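Local coordinates for protein polysialic acid O-acetyltransferase (PDB 3JQY) that transfers acetyl groups from acetyl-CoA to the 7- or 9-hydroxyl of sialic acid residues in long capsular polysialic acid chains, at residues 102-107 / 120-125. Sequence-based numbering, arbitrary orientation.
Sequences KGSKVI and VVTDKC
Ser104 directs its hydroxyl at the backbone of 123-125, with OG anti to its own carbonyl carbon (chi1 -65°). There OG accepts a nearly straight bond from Cys125 N at 3.1 Å, the N-H...O angle being 169°. The same OG is hydrogen-bonded to Thr101 O. It also lies 3.1 Å from Thr122 OG1, whose own hydrogen-bond partners are Val99 O and Thr101 N. An alanine at Ser104 would probably leave Cys125 N and Thr101 O without this shared partner, so that the two turns would be less firmly joined. Next along, Lys105 N donates to Cys125 O at 3.1 Å. These bonds join corners of successive coils of the left-handed beta-helix found in hexapeptide-repeat transferases. Strand 105-108 leaves one corner, and strand 119-121 runs into the next. Inside the coil, Val106 points its CG2 toward both Val120 CG1 and Thr122 CG2, each 4.1 Å away. The two valine side chains lie alongside one another and point opposite ways. At the outer side, Lys124 bends at chi3 (-100°) and chi4, curling over the carbonyl of Lys102. Its NZ donates to Lys102 O at 2.7 Å, while Lys124 CB lies only 3.3 Å from that oxygen. Lys102 crosses Asp123 obliquely, its CD 3.7 Å from Asp123 OD1. The lysine's NZ runs on toward Asp224 of a neighbouring subunit, a long, weak ion pair. Asp123 N points at Cys125 SG in a hydrogen bond of 3.5 Å, which ties the 123-125 corner to itself.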
ATOM      1  N   LYS B 102      10.278 -24.260  -7.980  1.00 11.59           N
ATOM      2  CA  LYS B 102      10.512 -24.979  -9.201  1.00 17.05           C
ATOM      3  C   LYS B 102      11.770 -24.659  -9.987  1.00 19.84           C
ATOM      4  O   LYS B 102      11.749 -24.465 -11.181  1.00 19.63           O
ATOM      5  CB  LYS B 102       9.318 -24.855 -10.100  1.00 20.11           C
ATOM      6  CG  LYS B 102       8.135 -25.563  -9.576  1.00 29.63           C
ATOM      7  CD  LYS B 102       6.888 -25.161 -10.303  1.00 27.01           C
ATOM      8  CE  LYS B 102       5.846 -26.067 -10.004  1.00 42.68           C
ATOM      9  NZ  LYS B 102       4.774 -25.492  -9.281  1.00 40.59           N
ATOM     10  N   GLY B 103      12.865 -24.662  -9.275  1.00 15.83           N
ATOM     11  CA  GLY B 103      14.158 -24.472  -9.904  1.00 15.42           C
ATOM     12  C   GLY B 103      14.539 -23.015 -10.045  1.00 16.84           C
ATOM     13  O   GLY B 103      15.073 -22.607 -11.074  1.00 17.82           O
ATOM     14  N   SER B 104      14.268 -22.228  -9.007  1.00 12.54           N
ATOM     15  CA  SER B 104      14.624 -20.816  -9.020  1.00 13.12           C
ATOM     16  C   SER B 104      15.920 -20.575  -8.245  1.00 10.41           C
ATOM     17  O   SER B 104      16.306 -21.379  -7.397  1.00 15.73           O
ATOM     18  CB  SER B 104      13.495 -19.981  -8.410  1.00 14.82           C
ATOM     19  OG  SER B 104      12.318 -20.060  -9.201  1.00 13.75           O
ATOM     20  N   LYS B 105      16.580 -19.461  -8.550  1.00 10.38           N
ATOM     21  CA  LYS B 105      17.764 -19.020  -7.822  1.00 12.00           C
ATOM     22  C   LYS B 105      17.507 -17.642  -7.227  1.00 12.77           C
ATOM     23  O   LYS B 105      17.048 -16.739  -7.914  1.00 11.96           O
ATOM     24  CB  LYS B 105      18.976 -18.948  -8.752  1.00 12.94           C
ATOM     25  CG  LYS B 105      19.378 -20.267  -9.377  1.00 22.40           C
ATOM     26  CD  LYS B 105      20.691 -20.107 -10.145  1.00 25.38           C
ATOM     27  CE  LYS B 105      20.839 -21.155 -11.237  1.00 45.67           C
ATOM     28  NZ  LYS B 105      20.886 -22.540 -10.692  1.00 46.97           N
ATOM     29  N   VAL B 106      17.790 -17.483  -5.942  1.00 10.78           N
ATOM     30  CA  VAL B 106      17.642 -16.183  -5.301  1.00 12.78           C
ATOM     31  C   VAL B 106      18.975 -15.892  -4.641  1.00 12.80           C
ATOM     32  O   VAL B 106      19.455 -16.686  -3.842  1.00 12.10           O
ATOM     33  CB  VAL B 106      16.512 -16.176  -4.262  1.00 10.12           C
ATOM     34  CG1 VAL B 106      16.436 -14.823  -3.554  1.00 13.03           C
ATOM     35  CG2 VAL B 106      15.170 -16.496  -4.939  1.00 12.28           C
ATOM     36  N   ILE B 107      19.581 -14.769  -5.007  1.00 10.48           N
ATOM     37  CA  ILE B 107      20.893 -14.395  -4.496  0.56 11.16           C
ATOM     38  C   ILE B 107      20.837 -12.992  -3.923  1.00 12.87           C
ATOM     39  O   ILE B 107      20.294 -12.087  -4.546  1.00 15.94           O
ATOM     40  CB  ILE B 107      21.969 -14.411  -5.606  0.56 12.53           C
ATOM     41  CG1 ILE B 107      21.934 -15.728  -6.390  0.56 14.47           C
ATOM     42  CG2 ILE B 107      23.355 -14.144  -5.015  0.56 15.80           C
ATOM     43  CD1 ILE B 107      22.080 -16.961  -5.536  0.56 13.80           C
ATOM     44  N   VAL B 120       9.889 -12.337  -1.694  1.00 11.61           N
ATOM     45  CA  VAL B 120      10.326 -12.741  -3.030  1.00 12.97           C
ATOM     46  C   VAL B 120       9.436 -13.857  -3.564  1.00 11.84           C
ATOM     47  O   VAL B 120       9.205 -14.851  -2.872  1.00 13.26           O
ATOM     48  CB  VAL B 120      11.788 -13.225  -3.045  1.00 12.83           C
ATOM     49  CG1 VAL B 120      12.148 -13.750  -4.435  1.00 12.50           C
ATOM     50  CG2 VAL B 120      12.724 -12.092  -2.640  1.00 11.08           C
ATOM     51  N   VAL B 121       8.939 -13.679  -4.790  1.00  8.22           N
ATOM     52  CA  VAL B 121       8.082 -14.664  -5.450  1.00 12.29           C
ATOM     53  C   VAL B 121       8.764 -15.113  -6.743  1.00 13.90           C
ATOM     54  O   VAL B 121       9.149 -14.280  -7.553  1.00 14.24           O
ATOM     55  CB  VAL B 121       6.723 -14.036  -5.828  1.00 13.16           C
ATOM     56  CG1 VAL B 121       5.795 -15.082  -6.435  1.00 20.01           C
ATOM     57  CG2 VAL B 121       6.085 -13.367  -4.618  1.00 20.98           C
ATOM     58  N   THR B 122       8.896 -16.422  -6.948  1.00 14.56           N
ATOM     59  CA  THR B 122       9.546 -16.929  -8.155  1.00 12.13           C
ATOM     60  C   THR B 122       8.765 -18.069  -8.801  1.00 16.24           C
ATOM     61  O   THR B 122       7.789 -18.565  -8.242  1.00 14.90           O
ATOM     62  CB  THR B 122      10.947 -17.489  -7.841  1.00 17.00           C
ATOM     63  OG1 THR B 122      10.823 -18.545  -6.879  1.00 15.79           O
ATOM     64  CG2 THR B 122      11.860 -16.411  -7.280  1.00 14.93           C
ATOM     65  N   ASP B 123       9.218 -18.479  -9.982  1.00 16.28           N
ATOM     66  CA  ASP B 123       8.736 -19.699 -10.625  1.00 15.69           C
ATOM     67  C   ASP B 123       9.691 -20.056 -11.753  1.00 18.45           C
ATOM     68  O   ASP B 123       9.617 -19.483 -12.844  1.00 16.01           O
ATOM     69  CB  ASP B 123       7.314 -19.517 -11.161  1.00 19.94           C
ATOM     70  CG  ASP B 123       6.741 -20.795 -11.755  1.00 25.69           C
ATOM     71  OD1 ASP B 123       7.434 -21.834 -11.742  1.00 27.08           O
ATOM     72  OD2 ASP B 123       5.588 -20.761 -12.231  1.00 37.15           O
ATOM     73  N   LYS B 124      10.602 -20.985 -11.470  1.00 12.77           N
ATOM     74  CA  LYS B 124      11.650 -21.373 -12.412  1.00 14.83           C
ATOM     75  C   LYS B 124      12.307 -20.138 -13.009  1.00 18.28           C
ATOM     76  O   LYS B 124      12.427 -20.000 -14.228  1.00 17.33           O
ATOM     77  CB  LYS B 124      11.093 -22.274 -13.520  1.00 19.07           C
ATOM     78  CG  LYS B 124      12.178 -22.911 -14.387  1.00 27.52           C
ATOM     79  CD  LYS B 124      11.630 -24.027 -15.273  1.00 33.65           C
ATOM     80  CE  LYS B 124      11.907 -25.412 -14.686  1.00 44.49           C
ATOM     81  NZ  LYS B 124      11.110 -25.725 -13.463  1.00 37.00           N
ATOM     82  N   CYS B 125      12.727 -19.229 -12.138  1.00 13.58           N
ATOM     83  CA  CYS B 125      13.397 -18.020 -12.587  1.00 14.13           C
ATOM     84  C   CYS B 125      14.335 -17.497 -11.504  1.00 18.36           C
ATOM     85  O   CYS B 125      14.515 -18.131 -10.468  1.00 17.39           O
ATOM     86  CB  CYS B 125      12.389 -16.947 -13.017  1.00 14.77           C
ATOM     87  SG  CYS B 125      11.359 -16.303 -11.688  1.00 17.08           S
TER